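Local coordinates for protein ppBat (Bacteroides thetaiotaomicron VPI-5482, PDB 3CNE), which binds flavin derivatives such as lumichrome, riboflavin, FMN and FAD, may serve as a flavin store, and appears to lack proteolytic or chaperone activity, at residues 9-14 / 42-47; 18-23 / 161-166; 32-37 / 51-56; 56-61 / 90-95; 69-74 / 106-111. All coordinates share one frame; numbering follows the deposited sequence.

Interaction 1 of 5, residues 9-14 / 42-47; sequences AVNPVN and EIKTNS. With CA (calcium ion), chain F.
Ile43 opens the contact by placing CG1 in the crowded position between its backbone N and carbonyl carbon (chi1 63°), so that CD1 reaches Ala9 CB at 3.6 Å and Val13 CG1 at 3.7 Å while CG2 slides past Asn11 CB. At Lys44 the bonding becomes polar: Asn11 OD1 takes up Lys44 N at 2.7 Å in a nearly straight bond (164°), the donor standing above the carbonyl plane. An alanine at Asn11 would remove that acceptor and would probably loosen the strand end 42-44. Lys44 O accepts Val13 N within its carbonyl plane, at 3.0 Å. In this DJ-1/PfpI-family protein, residues 10-14 form the loop from strand 4-9 into helix 15-27, with a cis peptide before Pro12, and a single beta bridge pairs Val13 with Thr45. Asn46 N bonds Val13 O (2.8 Å); the Asn46 amide, its OD1 engaged by Asp76 N, crosses Asn14 obliquely, planes 72° apart; Asn14 OD1 caps Gly17 N. Ser47 OG, bonded to Thr45 OG1, reaches the calcium ion at 2.9 Å.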
# COMPACT_ATOMS: atom_id res chain seq x y z
N ALA A 9 3.27 2.31 12.68
CA ALA A 9 2.37 1.34 12.07
C ALA A 9 1.61 0.56 13.14
O ALA A 9 2.23 -0.10 13.99
CB ALA A 9 3.14 0.39 11.13
N VAL A 10 0.29 0.69 13.18
CA VAL A 10 -0.48 -0.02 14.18
C VAL A 10 -0.67 -1.46 13.70
O VAL A 10 -0.24 -1.81 12.62
CB VAL A 10 -1.81 0.67 14.48
CG1 VAL A 10 -1.54 1.99 15.26
CG2 VAL A 10 -2.66 0.89 13.18
N ASN A 11 -1.30 -2.30 14.50
CA ASN A 11 -1.42 -3.71 14.14
C ASN A 11 -2.84 -4.19 14.39
O ASN A 11 -3.22 -4.42 15.55
CB ASN A 11 -0.43 -4.50 14.97
CG ASN A 11 -0.44 -5.96 14.65
OD1 ASN A 11 -0.81 -6.36 13.56
ND2 ASN A 11 -0.02 -6.77 15.61
N PRO A 12 -3.64 -4.38 13.32
CA PRO A 12 -3.32 -4.30 11.89
C PRO A 12 -3.29 -2.86 11.36
O PRO A 12 -4.00 -2.04 11.86
CB PRO A 12 -4.48 -5.05 11.23
CG PRO A 12 -5.68 -4.74 12.13
CD PRO A 12 -5.06 -4.72 13.56
N VAL A 13 -2.44 -2.61 10.36
CA VAL A 13 -2.31 -1.30 9.72
C VAL A 13 -2.99 -1.40 8.37
O VAL A 13 -3.05 -2.48 7.75
CB VAL A 13 -0.78 -0.94 9.53
CG1 VAL A 13 -0.10 -1.91 8.62
CG2 VAL A 13 -0.51 0.58 9.12
N ASN A 14 -3.54 -0.29 7.93
CA ASN A 14 -3.99 -0.23 6.55
C ASN A 14 -2.76 -0.06 5.67
O ASN A 14 -2.11 0.98 5.69
CB ASN A 14 -4.95 0.94 6.38
CG ASN A 14 -5.53 1.02 5.00
OD1 ASN A 14 -4.79 1.04 4.02
ND2 ASN A 14 -6.88 1.16 4.92
N GLU A 42 6.68 -7.48 14.14
CA GLU A 42 5.87 -8.20 13.17
C GLU A 42 4.41 -7.78 13.34
O GLU A 42 3.84 -7.92 14.43
CB GLU A 42 6.02 -9.72 13.37
CG GLU A 42 5.26 -10.48 12.32
CD GLU A 42 5.29 -11.98 12.50
OE1 GLU A 42 6.40 -12.57 12.59
OE2 GLU A 42 4.19 -12.57 12.52
N ILE A 43 3.81 -7.23 12.28
CA ILE A 43 2.43 -6.71 12.35
C ILE A 43 1.63 -7.26 11.18
O ILE A 43 2.20 -7.83 10.30
CB ILE A 43 2.35 -5.14 12.31
CG1 ILE A 43 2.89 -4.60 10.96
CG2 ILE A 43 3.03 -4.50 13.57
CD1 ILE A 43 2.63 -3.11 10.73
N LYS A 44 0.31 -7.09 11.19
CA LYS A 44 -0.50 -7.51 10.06
C LYS A 44 -1.03 -6.30 9.37
O LYS A 44 -1.04 -5.23 9.97
CB LYS A 44 -1.66 -8.36 10.52
CG LYS A 44 -1.35 -9.83 10.51
CD LYS A 44 -0.70 -10.31 11.79
CE LYS A 44 -0.75 -11.85 11.85
NZ LYS A 44 -0.89 -12.32 13.28
N THR A 45 -1.47 -6.45 8.12
CA THR A 45 -2.23 -5.40 7.47
C THR A 45 -3.68 -5.75 7.67
O THR A 45 -4.00 -6.91 7.96
CB THR A 45 -1.91 -5.29 5.99
OG1 THR A 45 -2.18 -6.54 5.32
CG2 THR A 45 -0.38 -4.98 5.84
N ASN A 46 -4.57 -4.80 7.46
CA ASN A 46 -6.02 -5.07 7.51
C ASN A 46 -6.32 -6.23 6.56
O ASN A 46 -7.13 -7.10 6.86
CB ASN A 46 -6.82 -3.87 7.03
CG ASN A 46 -6.75 -2.68 7.98
OD1 ASN A 46 -6.26 -2.78 9.10
ND2 ASN A 46 -7.29 -1.56 7.53
N SER A 47 -5.62 -6.24 5.42
CA SER A 47 -5.81 -7.25 4.35
C SER A 47 -5.18 -8.62 4.63
O SER A 47 -5.33 -9.57 3.84
CB SER A 47 -5.33 -6.67 3.03
OG SER A 47 -4.00 -6.15 3.09
CA CA F . -4.44 -3.43 4.00

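Interaction 2 of 5, residues 18-23 / 161-166; sequences LFQYLE and NTIWTM. With FMN (flavin mononucleotide), chain N.
Tyr21 and Ile163 cross at about a right angle, the end of the tyrosine passing the tip of the isoleucine's longer arm so that Ile163 CD1 lies 4.0 Å from Tyr21 OH. The methyl CE of the selenomethionine Met166 comes to the same ring at its edge, 4.2 Å from Tyr21 CE1. The hydroxyl has its polar partner elsewhere, in His110 ND1, which probably helps to hold the ring beside strands 69-73 and 106-110. Gln20 crosses Ile163 obliquely: its chain extends from helix 15-27 until OE1 sits 3.6 Å from Ile163 CB, while NE2 is held by Glu160 O. No direct hydrogen bond joins the two segments. Instead a water donates to Gln20 OE1 at 2.7 Å and accepts from Trp164 N at 2.9 Å, so the helix reaches the backbone of the tryptophan through one solvent molecule. Trp164 turns away from this interface, CG in the crowded position between backbone N and carbonyl carbon (chi1 74°). Thr165 CG2 sits over the centre of one indole face; along the opposite face lies the flavin, with FMN C9A 3.5 Å above the plane. The closest approach there is tight, Trp164 CE3 to FMN C1' at 3.2 Å. With Asn161 O of the second subunit hydrogen-bonded to the same FMN, Trp164 forms part of a flavin site shared between the partners of the homodimer.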
# COMPACT_ATOMS: atom_id res chain seq x y z
N LEU A 18 -0.13 3.03 4.51
CA LEU A 18 1.26 2.92 4.89
C LEU A 18 2.18 3.13 3.67
O LEU A 18 3.03 4.00 3.69
CB LEU A 18 1.56 1.56 5.54
CG LEU A 18 3.01 1.37 6.02
CD1 LEU A 18 3.43 2.45 7.05
CD2 LEU A 18 3.24 -0.02 6.58
N PHE A 19 1.98 2.32 2.63
CA PHE A 19 2.86 2.33 1.49
C PHE A 19 2.78 3.57 0.59
O PHE A 19 3.75 3.91 -0.06
CB PHE A 19 2.77 1.01 0.72
CG PHE A 19 3.48 -0.08 1.43
CD1 PHE A 19 2.79 -0.95 2.25
CD2 PHE A 19 4.87 -0.17 1.36
CE1 PHE A 19 3.45 -1.97 2.95
CE2 PHE A 19 5.53 -1.17 2.07
CZ PHE A 19 4.83 -2.06 2.86
N GLN A 20 1.63 4.23 0.58
CA GLN A 20 1.58 5.57 -0.02
C GLN A 20 2.62 6.49 0.60
O GLN A 20 3.34 7.17 -0.12
CB GLN A 20 0.18 6.18 0.14
CG GLN A 20 -0.83 5.65 -0.84
CD GLN A 20 -2.10 6.46 -0.79
OE1 GLN A 20 -2.14 7.59 -1.31
NE2 GLN A 20 -3.12 5.94 -0.12
N TYR A 21 2.73 6.49 1.92
CA TYR A 21 3.80 7.24 2.58
C TYR A 21 5.18 6.68 2.20
O TYR A 21 6.06 7.45 1.80
CB TYR A 21 3.66 7.23 4.11
CG TYR A 21 2.41 7.87 4.66
CD1 TYR A 21 2.17 9.25 4.48
CD2 TYR A 21 1.49 7.14 5.42
CE1 TYR A 21 1.02 9.86 5.01
CE2 TYR A 21 0.36 7.75 5.96
CZ TYR A 21 0.13 9.11 5.75
OH TYR A 21 -0.99 9.73 6.25
N LEU A 22 5.37 5.37 2.33
CA LEU A 22 6.71 4.81 2.23
C LEU A 22 7.25 4.91 0.83
O LEU A 22 8.44 5.18 0.64
CB LEU A 22 6.80 3.38 2.77
CG LEU A 22 6.29 3.17 4.21
CD1 LEU A 22 6.58 1.75 4.65
CD2 LEU A 22 6.88 4.20 5.20
N GLU A 23 6.40 4.67 -0.17
CA GLU A 23 6.82 4.84 -1.55
C GLU A 23 7.22 6.27 -1.82
O GLU A 23 8.29 6.54 -2.41
CB GLU A 23 5.72 4.44 -2.52
CG GLU A 23 6.17 4.60 -3.96
CD GLU A 23 5.04 4.54 -4.89
OE1 GLU A 23 4.03 5.24 -4.65
OE2 GLU A 23 5.16 3.78 -5.87
N ASN A 161 -7.78 7.13 0.88
CA ASN A 161 -8.05 7.59 -0.47
C ASN A 161 -7.92 9.10 -0.69
O ASN A 161 -8.04 9.56 -1.81
CB ASN A 161 -9.39 7.10 -0.98
CG ASN A 161 -10.42 7.08 0.07
OD1 ASN A 161 -11.00 8.11 0.40
ND2 ASN A 161 -10.67 5.87 0.66
N THR A 162 -7.66 9.86 0.37
CA THR A 162 -7.40 11.30 0.18
C THR A 162 -5.95 11.72 0.50
O THR A 162 -5.60 12.93 0.46
CB THR A 162 -8.36 12.16 1.00
OG1 THR A 162 -8.17 11.92 2.39
CG2 THR A 162 -9.80 11.88 0.63
N ILE A 163 -5.12 10.74 0.85
CA ILE A 163 -3.71 11.02 1.13
C ILE A 163 -3.05 11.78 -0.04
O ILE A 163 -2.33 12.76 0.17
CB ILE A 163 -2.92 9.74 1.49
CG1 ILE A 163 -3.33 9.26 2.89
CG2 ILE A 163 -1.39 10.02 1.47
CD1 ILE A 163 -2.87 7.85 3.22
N TRP A 164 -3.37 11.35 -1.27
CA TRP A 164 -2.86 11.97 -2.49
C TRP A 164 -3.05 13.49 -2.50
O TRP A 164 -2.25 14.19 -3.12
CB TRP A 164 -3.49 11.36 -3.76
CG TRP A 164 -4.93 11.78 -4.01
CD1 TRP A 164 -6.05 11.20 -3.52
CD2 TRP A 164 -5.38 12.86 -4.84
NE1 TRP A 164 -7.18 11.83 -3.98
CE2 TRP A 164 -6.79 12.86 -4.81
CE3 TRP A 164 -4.73 13.83 -5.62
CZ2 TRP A 164 -7.56 13.80 -5.50
CZ3 TRP A 164 -5.50 14.76 -6.33
CH2 TRP A 164 -6.89 14.74 -6.26
N THR A 165 -4.11 14.00 -1.85
CA THR A 165 -4.41 15.45 -1.84
C THR A 165 -3.42 16.30 -1.03
O THR A 165 -3.34 17.52 -1.22
CB THR A 165 -5.84 15.80 -1.35
OG1 THR A 165 -5.98 15.47 0.04
CG2 THR A 165 -6.89 15.11 -2.19
N MSE A 166 -2.68 15.68 -0.12
CA MSE A 166 -1.74 16.42 0.71
C MSE A 166 -0.30 15.93 0.58
O MSE A 166 0.61 16.56 1.06
CB MSE A 166 -2.15 16.38 2.17
CG MSE A 166 -2.20 14.96 2.73
SE MSE A 166 -2.04 14.89 4.67
CE MSE A 166 -0.40 13.81 4.73
N1 FMN N . -4.56 9.21 -6.57
C2 FMN N . -4.80 8.17 -5.69
O2 FMN N . -3.85 7.51 -5.27
N3 FMN N . -6.10 7.90 -5.29
C4 FMN N . -7.17 8.65 -5.78
O4 FMN N . -8.32 8.44 -5.38
C4A FMN N . -6.92 9.70 -6.67
N5 FMN N . -7.96 10.46 -7.16
C5A FMN N . -7.70 11.49 -8.04
C6 FMN N . -8.74 12.25 -8.54
C7 FMN N . -8.50 13.30 -9.42
C7M FMN N . -9.48 14.45 -9.38
C8 FMN N . -7.19 13.56 -9.85
C8M FMN N . -7.00 14.01 -11.28
C9 FMN N . -6.15 12.80 -9.32
C9A FMN N . -6.38 11.76 -8.44
N10 FMN N . -5.32 10.99 -7.95
C10 FMN N . -5.61 9.97 -7.07
C1' FMN N . -3.97 11.63 -7.78
C2' FMN N . -2.93 11.23 -8.81
O2' FMN N . -2.27 10.04 -8.40
C3' FMN N . -1.92 12.38 -8.96
O3' FMN N . -2.61 13.54 -9.38
C4' FMN N . -0.79 12.07 -9.95
O4' FMN N . 0.27 11.38 -9.31
O HOH W 1 -4.50 8.74 -1.74

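Interaction 3 of 5, residues 32-37 / 51-56; sequences YKVFAV and LIVDDV
Asp54 has CG anti to its carbonyl carbon, beside the backbone N (chi1 -62°), and this turns the carboxylate back onto strand 31-36; Lys33, with CG anti to its backbone N (chi1 180°) and extended throughout, runs obliquely across both aspartates to its far end. Asp54 OD2 accepts Val34 N at 2.8 Å through its anti lone pair, away from the other oxygen, and a water also donates to it. A side chain thus supplies an acceptor to the strand backbone, while Val34 O receives Asp54 N at 2.9 Å and, weakly, Asp55 N. Two residues along strand 31-36, parallel strand pairing takes over: Ala36 N meets Asp55 O at 2.7 Å, in the carbonyl plane. Lys33 NZ forms a long salt bridge to Asp55 OD2 (3.3 Å), whose hydrogen bond is weak, and Asp55 OD1 is held by Asn59 ND2. Phe35 lies beside Asp55 and points the same way, its ring plane 20° from the carboxylate, with CD1 placed 3.4 Å from Val56 O at the ring edge. The apolar part is Val53, which is buried: CG1 meets Val34 CG1 at 3.7 Å, crossing at about a right angle, and CG2 meets Ala36 CB at 3.6 Å. The parallel bridges Phe35-Asp55 and Ala36-Val56 join 55-56 to the central sheet as an outermost strand within this chain, while Leu51 and Ile52 pair antiparallel with a strand of the second subunit.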
# COMPACT_ATOMS: atom_id res chain seq x y z
N TYR A 32 13.42 7.53 6.71
CA TYR A 32 12.36 7.12 7.63
C TYR A 32 12.69 5.82 8.31
O TYR A 32 13.48 5.05 7.81
CB TYR A 32 11.02 7.03 6.90
CG TYR A 32 10.99 5.93 5.84
CD1 TYR A 32 10.66 4.62 6.18
CD2 TYR A 32 11.34 6.21 4.53
CE1 TYR A 32 10.66 3.61 5.21
CE2 TYR A 32 11.33 5.23 3.55
CZ TYR A 32 11.00 3.94 3.89
OH TYR A 32 11.01 2.99 2.90
N LYS A 33 12.05 5.57 9.45
CA LYS A 33 12.16 4.31 10.19
C LYS A 33 10.76 3.97 10.65
O LYS A 33 10.04 4.85 11.10
CB LYS A 33 13.08 4.50 11.40
CG LYS A 33 13.26 3.25 12.24
CD LYS A 33 14.38 3.44 13.26
CE LYS A 33 14.44 2.22 14.17
NZ LYS A 33 15.56 2.29 15.19
N VAL A 34 10.37 2.70 10.50
CA VAL A 34 9.00 2.27 10.75
C VAL A 34 8.95 1.51 12.08
O VAL A 34 9.66 0.50 12.25
CB VAL A 34 8.42 1.40 9.57
CG1 VAL A 34 6.93 1.12 9.81
CG2 VAL A 34 8.60 2.09 8.19
N PHE A 35 8.08 1.98 12.98
CA PHE A 35 7.91 1.44 14.33
C PHE A 35 6.56 0.80 14.48
O PHE A 35 5.53 1.44 14.22
CB PHE A 35 8.03 2.56 15.42
CG PHE A 35 9.37 3.23 15.49
CD1 PHE A 35 10.32 2.83 16.44
CD2 PHE A 35 9.68 4.28 14.62
CE1 PHE A 35 11.58 3.45 16.51
CE2 PHE A 35 10.91 4.92 14.68
CZ PHE A 35 11.88 4.51 15.65
N ALA A 36 6.56 -0.46 14.90
CA ALA A 36 5.31 -1.14 15.20
C ALA A 36 4.69 -0.64 16.49
O ALA A 36 5.36 -0.60 17.52
CB ALA A 36 5.52 -2.67 15.27
N VAL A 37 3.42 -0.28 16.45
CA VAL A 37 2.68 -0.02 17.66
C VAL A 37 2.17 -1.39 18.14
O VAL A 37 0.98 -1.71 18.02
CB VAL A 37 1.51 0.93 17.45
CG1 VAL A 37 0.82 1.20 18.80
CG2 VAL A 37 2.04 2.26 16.87
N LEU A 51 3.82 -7.82 7.77
CA LEU A 51 4.98 -6.95 7.61
C LEU A 51 5.91 -7.11 8.81
O LEU A 51 5.46 -7.21 9.95
CB LEU A 51 4.55 -5.48 7.51
CG LEU A 51 3.57 -5.08 6.40
CD1 LEU A 51 3.22 -3.62 6.59
CD2 LEU A 51 4.19 -5.29 5.03
N ILE A 52 7.20 -7.13 8.54
CA ILE A 52 8.20 -7.01 9.61
C ILE A 52 8.81 -5.62 9.44
O ILE A 52 9.47 -5.33 8.45
CB ILE A 52 9.23 -8.14 9.58
CG1 ILE A 52 8.50 -9.51 9.52
CG2 ILE A 52 10.18 -8.05 10.82
CD1 ILE A 52 9.42 -10.77 9.65
N VAL A 53 8.55 -4.75 10.40
CA VAL A 53 8.98 -3.35 10.31
C VAL A 53 10.35 -3.21 11.02
O VAL A 53 10.98 -4.23 11.30
CB VAL A 53 7.90 -2.37 10.80
CG1 VAL A 53 6.58 -2.57 10.01
CG2 VAL A 53 7.65 -2.52 12.34
N ASP A 54 10.81 -1.97 11.27
CA ASP A 54 12.18 -1.75 11.72
C ASP A 54 12.35 -1.96 13.23
O ASP A 54 13.43 -2.34 13.68
CB ASP A 54 12.67 -0.35 11.34
CG ASP A 54 12.69 -0.14 9.80
OD1 ASP A 54 13.14 -1.08 9.09
OD2 ASP A 54 12.25 0.92 9.32
N ASP A 55 11.31 -1.65 14.00
CA ASP A 55 11.46 -1.62 15.46
C ASP A 55 10.07 -1.53 16.07
O ASP A 55 9.06 -1.45 15.35
CB ASP A 55 12.26 -0.38 15.84
CG ASP A 55 13.08 -0.56 17.12
OD1 ASP A 55 12.83 -1.50 17.92
OD2 ASP A 55 13.95 0.29 17.32
N VAL A 56 10.03 -1.54 17.40
CA VAL A 56 8.80 -1.39 18.14
C VAL A 56 8.76 0.01 18.75
O VAL A 56 9.80 0.61 18.96
CB VAL A 56 8.65 -2.45 19.23
CG1 VAL A 56 8.64 -3.86 18.64
CG2 VAL A 56 9.75 -2.31 20.34
O HOH W 2 12.83 1.85 6.86

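Interaction 4 of 5, residues 56-61 / 90-95; sequences VIANLK and NVDLME
A short 3-10 turn, residues 57-59, follows edge strand 55-56 and packs against helix 88-102. Its apolar part is Ile57, whose CG1 is anti to the backbone N (chi1 -172°) and sends CD1 obliquely onto Leu93 CD1, 3.7 Å away; Ile57 CG2 slides past Asp92 CB. Ile57 and Leu93 both touch Leu8 of strand 4-9, so the contact sits where helix 88-102, the connection of a beta-alpha-beta crossover, covers one face of the central sheet. Toward solvent the chemistry changes. Lys61 crosses Asp92 at about a right angle; its CD lies 3.2 Å from Asp92 OD1, and a bend at chi3 (60°) turns the chain beyond it so that NZ meets the same oxygen at 2.8 Å in a salt bridge. NZ approaches OD1 from above the carboxylate plane, 47° out of it. Asp92 OD2 accepts from a water at 2.7 Å that also takes a hydrogen bond from Lys61 NZ. Glu95 OE1 stays 4.2 Å from Lys61 NZ, beyond a salt bridge, though it probably adds to the negative field there.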
# COMPACT_ATOMS: atom_id res chain seq x y z
N VAL A 56 10.03 -1.54 17.40
CA VAL A 56 8.80 -1.39 18.14
C VAL A 56 8.76 0.01 18.75
O VAL A 56 9.80 0.61 18.96
CB VAL A 56 8.65 -2.45 19.23
CG1 VAL A 56 8.64 -3.86 18.64
CG2 VAL A 56 9.75 -2.31 20.34
N ILE A 57 7.55 0.49 19.04
CA ILE A 57 7.34 1.86 19.51
C ILE A 57 7.99 2.12 20.88
O ILE A 57 8.33 3.27 21.19
CB ILE A 57 5.82 2.23 19.53
CG1 ILE A 57 5.64 3.73 19.83
CG2 ILE A 57 5.02 1.34 20.52
CD1 ILE A 57 4.39 4.32 19.20
N ALA A 58 8.13 1.07 21.69
CA ALA A 58 8.80 1.20 23.01
C ALA A 58 10.20 1.79 22.85
O ALA A 58 10.65 2.59 23.67
CB ALA A 58 8.86 -0.14 23.75
N ASN A 59 10.89 1.41 21.76
CA ASN A 59 12.26 1.87 21.52
C ASN A 59 12.38 3.28 20.92
O ASN A 59 13.49 3.81 20.76
CB ASN A 59 13.01 0.84 20.68
CG ASN A 59 13.33 -0.40 21.46
OD1 ASN A 59 13.38 -0.37 22.70
ND2 ASN A 59 13.53 -1.50 20.76
N LEU A 60 11.23 3.89 20.63
CA LEU A 60 11.16 5.27 20.17
C LEU A 60 11.08 6.24 21.36
O LEU A 60 11.46 7.41 21.24
CB LEU A 60 9.97 5.45 19.22
CG LEU A 60 9.73 6.83 18.60
CD1 LEU A 60 11.00 7.33 17.87
CD2 LEU A 60 8.55 6.81 17.65
N LYS A 61 10.56 5.76 22.49
CA LYS A 61 10.52 6.57 23.71
C LYS A 61 11.91 7.08 24.11
O LYS A 61 12.86 6.31 24.22
CB LYS A 61 9.94 5.76 24.87
CG LYS A 61 8.44 5.81 24.94
CD LYS A 61 7.91 4.55 25.60
CE LYS A 61 8.43 4.33 27.02
NZ LYS A 61 7.67 3.25 27.71
N ASN A 90 0.16 0.92 23.54
CA ASN A 90 -0.86 1.95 23.36
C ASN A 90 -0.65 3.12 24.29
O ASN A 90 -0.96 4.25 23.95
CB ASN A 90 -2.25 1.37 23.54
CG ASN A 90 -2.63 0.47 22.39
OD1 ASN A 90 -2.09 0.62 21.29
ND2 ASN A 90 -3.49 -0.49 22.64
N VAL A 91 -0.10 2.83 25.46
CA VAL A 91 0.29 3.88 26.41
C VAL A 91 1.51 4.60 25.83
O VAL A 91 1.56 5.84 25.81
CB VAL A 91 0.58 3.30 27.81
CG1 VAL A 91 1.21 4.35 28.73
CG2 VAL A 91 -0.71 2.69 28.45
N ASP A 92 2.48 3.83 25.35
CA ASP A 92 3.63 4.41 24.65
C ASP A 92 3.22 5.29 23.47
O ASP A 92 3.77 6.35 23.29
CB ASP A 92 4.60 3.34 24.18
CG ASP A 92 5.24 2.58 25.33
OD1 ASP A 92 5.21 3.08 26.49
OD2 ASP A 92 5.78 1.47 25.07
N LEU A 93 2.25 4.84 22.67
CA LEU A 93 1.73 5.65 21.56
C LEU A 93 1.36 7.09 21.97
O LEU A 93 1.74 8.05 21.32
CB LEU A 93 0.50 4.98 20.93
CG LEU A 93 -0.03 5.68 19.67
CD1 LEU A 93 1.05 5.80 18.60
CD2 LEU A 93 -1.22 4.93 19.09
N MSE A 94 0.56 7.20 23.03
CA MSE A 94 0.12 8.48 23.57
C MSE A 94 1.30 9.33 24.01
O MSE A 94 1.36 10.52 23.70
CB MSE A 94 -0.83 8.27 24.76
CG MSE A 94 -2.15 7.62 24.38
SE MSE A 94 -3.29 8.81 23.29
CE MSE A 94 -2.69 8.36 21.47
N GLU A 95 2.23 8.70 24.72
CA GLU A 95 3.44 9.34 25.17
C GLU A 95 4.24 9.91 23.99
O GLU A 95 4.62 11.09 23.98
CB GLU A 95 4.32 8.34 25.93
CG GLU A 95 5.39 9.04 26.76
CD GLU A 95 6.42 8.11 27.36
OE1 GLU A 95 6.03 7.09 27.99
OE2 GLU A 95 7.64 8.43 27.21
O HOH W 3 6.97 0.25 27.14

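Interaction 5 of 5, residues 69-74 / 106-111; sequences ALVFSC and MMIGHC. With ZN (zinc ion), chain E.
Ile108 and Val71 cross obliquely on one face of the sheet, Val71 CG2 lying 3.9 Å from Ile108 CB. Ala69 extends this patch: its CB meets CE of the selenomethionine Met106 at 3.7 Å and also comes near Ile108 CD1. On the other face, selenomethionine Met107 bends twice, at chi2 and chi3, to bring CE within 4.0 Å of Leu70 CD1. Replacing Ile108 with an alanine would remove CG1, CG2 and CD1 and would probably weaken the packing against Val71 and Ala69. Between the faces, Ile108 N donates to Leu70 O, and Ile108 O accepts Phe72 N at 2.7 Å; with Leu70 N to Met106 O, these form the parallel ladder of a beta-alpha-beta crossover whose helix is 88-102. All three donors stand nearly along the C=O axes. Phe72 O is buried without a hydrogen-bonding partner. His110 turns its ring edge to Ser73 OG and has Cys74 CB over one face; its ND1 pairs with Tyr21 OH and its NE2 with Glu160 OE1. At the strand ends, Cys74 SG binds zinc at 2.3 Å, and the second zinc ligand, Cys111 SG, lies at a longer 2.7 Å from the ion. Cys111, with phi at 59°, occupies a strained turn resembling the nucleophile elbow of relatives. Here its sulphur faces a structural metal, a setting that probably keeps both cysteines as thiolates.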
# COMPACT_ATOMS: atom_id res chain seq x y z
N ALA A 69 9.72 14.45 12.14
CA ALA A 69 8.34 14.24 11.72
C ALA A 69 7.87 12.91 12.26
O ALA A 69 8.66 11.99 12.43
CB ALA A 69 8.21 14.25 10.19
N LEU A 70 6.57 12.84 12.54
CA LEU A 70 5.88 11.60 12.87
C LEU A 70 4.78 11.39 11.85
O LEU A 70 4.01 12.32 11.55
CB LEU A 70 5.30 11.69 14.27
CG LEU A 70 4.64 10.47 14.93
CD1 LEU A 70 4.64 10.62 16.44
CD2 LEU A 70 3.18 10.36 14.48
N VAL A 71 4.71 10.17 11.31
CA VAL A 71 3.55 9.71 10.53
C VAL A 71 2.75 8.71 11.36
O VAL A 71 3.31 7.75 11.90
CB VAL A 71 3.95 9.04 9.19
CG1 VAL A 71 2.78 8.38 8.55
CG2 VAL A 71 4.56 10.08 8.21
N PHE A 72 1.45 8.94 11.50
CA PHE A 72 0.58 7.94 12.13
C PHE A 72 -0.20 7.23 11.03
O PHE A 72 -1.08 7.82 10.39
CB PHE A 72 -0.40 8.53 13.14
CG PHE A 72 -1.24 7.46 13.80
CD1 PHE A 72 -0.72 6.72 14.87
CD2 PHE A 72 -2.50 7.14 13.31
CE1 PHE A 72 -1.48 5.66 15.48
CE2 PHE A 72 -3.26 6.13 13.92
CZ PHE A 72 -2.74 5.39 15.00
N SER A 73 0.14 5.97 10.83
CA SER A 73 -0.46 5.20 9.75
C SER A 73 -1.55 4.30 10.35
O SER A 73 -1.27 3.33 11.07
CB SER A 73 0.63 4.41 9.01
OG SER A 73 0.23 4.12 7.67
N CYS A 74 -2.79 4.65 10.05
CA CYS A 74 -3.92 4.10 10.72
C CYS A 74 -4.27 2.68 10.20
O CYS A 74 -3.78 2.23 9.17
CB CYS A 74 -5.08 5.07 10.49
SG CYS A 74 -6.49 4.87 11.59
N MSE A 106 6.75 17.87 12.85
CA MSE A 106 5.70 17.75 11.87
C MSE A 106 4.86 16.48 12.13
O MSE A 106 5.41 15.39 12.25
CB MSE A 106 6.34 17.73 10.49
CG MSE A 106 5.38 17.55 9.35
SE MSE A 106 6.41 17.63 7.66
CE MSE A 106 8.23 17.50 8.39
N MSE A 107 3.54 16.66 12.25
CA MSE A 107 2.60 15.59 12.60
C MSE A 107 1.75 15.27 11.38
O MSE A 107 1.02 16.12 10.88
CB MSE A 107 1.69 15.98 13.77
CG MSE A 107 2.36 16.59 14.96
SE MSE A 107 3.74 15.46 15.69
CE MSE A 107 2.62 14.06 16.51
N ILE A 108 1.87 14.03 10.92
CA ILE A 108 1.28 13.58 9.67
C ILE A 108 0.43 12.31 9.94
O ILE A 108 0.86 11.39 10.62
CB ILE A 108 2.35 13.21 8.61
CG1 ILE A 108 3.22 14.43 8.24
CG2 ILE A 108 1.69 12.60 7.34
CD1 ILE A 108 4.66 14.07 7.91
N GLY A 109 -0.79 12.29 9.41
CA GLY A 109 -1.62 11.12 9.60
C GLY A 109 -2.90 11.23 8.81
O GLY A 109 -3.20 12.28 8.24
N HIS A 110 -3.61 10.11 8.75
CA HIS A 110 -4.84 10.02 8.00
C HIS A 110 -5.84 9.15 8.75
O HIS A 110 -5.48 8.50 9.75
CB HIS A 110 -4.57 9.46 6.59
CG HIS A 110 -4.17 8.02 6.57
ND1 HIS A 110 -2.87 7.60 6.75
CD2 HIS A 110 -4.91 6.89 6.37
CE1 HIS A 110 -2.82 6.28 6.66
NE2 HIS A 110 -4.04 5.83 6.43
N CYS A 111 -7.07 9.14 8.24
CA CYS A 111 -8.18 8.34 8.78
C CYS A 111 -8.44 8.73 10.25
O CYS A 111 -8.86 9.86 10.49
CB CYS A 111 -7.98 6.84 8.50
SG CYS A 111 -9.52 5.89 8.63
ZN ZN E . -8.40 4.31 10.44

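In the fold
Interaction 5 lies in the core, its centre about 3 Å from the chain's centre, and is apolar along its strands and ends in the zinc site; interactions 1, 3 and 4 lie farther out and mix apolar packing with charge, amide or metal chemistry. Interaction 2 is buried too, yet uses water and borders the flavin. Its Tyr21 joins it to interaction 5 through His110. Interaction 1 meets interaction 5 where Asn14 N bonds Cys74 O, close to the zinc. Interactions 3 and 4 share Val56 and close the same sheet edge, one by strand pairing, the other by helix packing. Interactions 1, 2 and 3 also touch the second subunit, whereas interactions 4 and 5 belong to one chain alone.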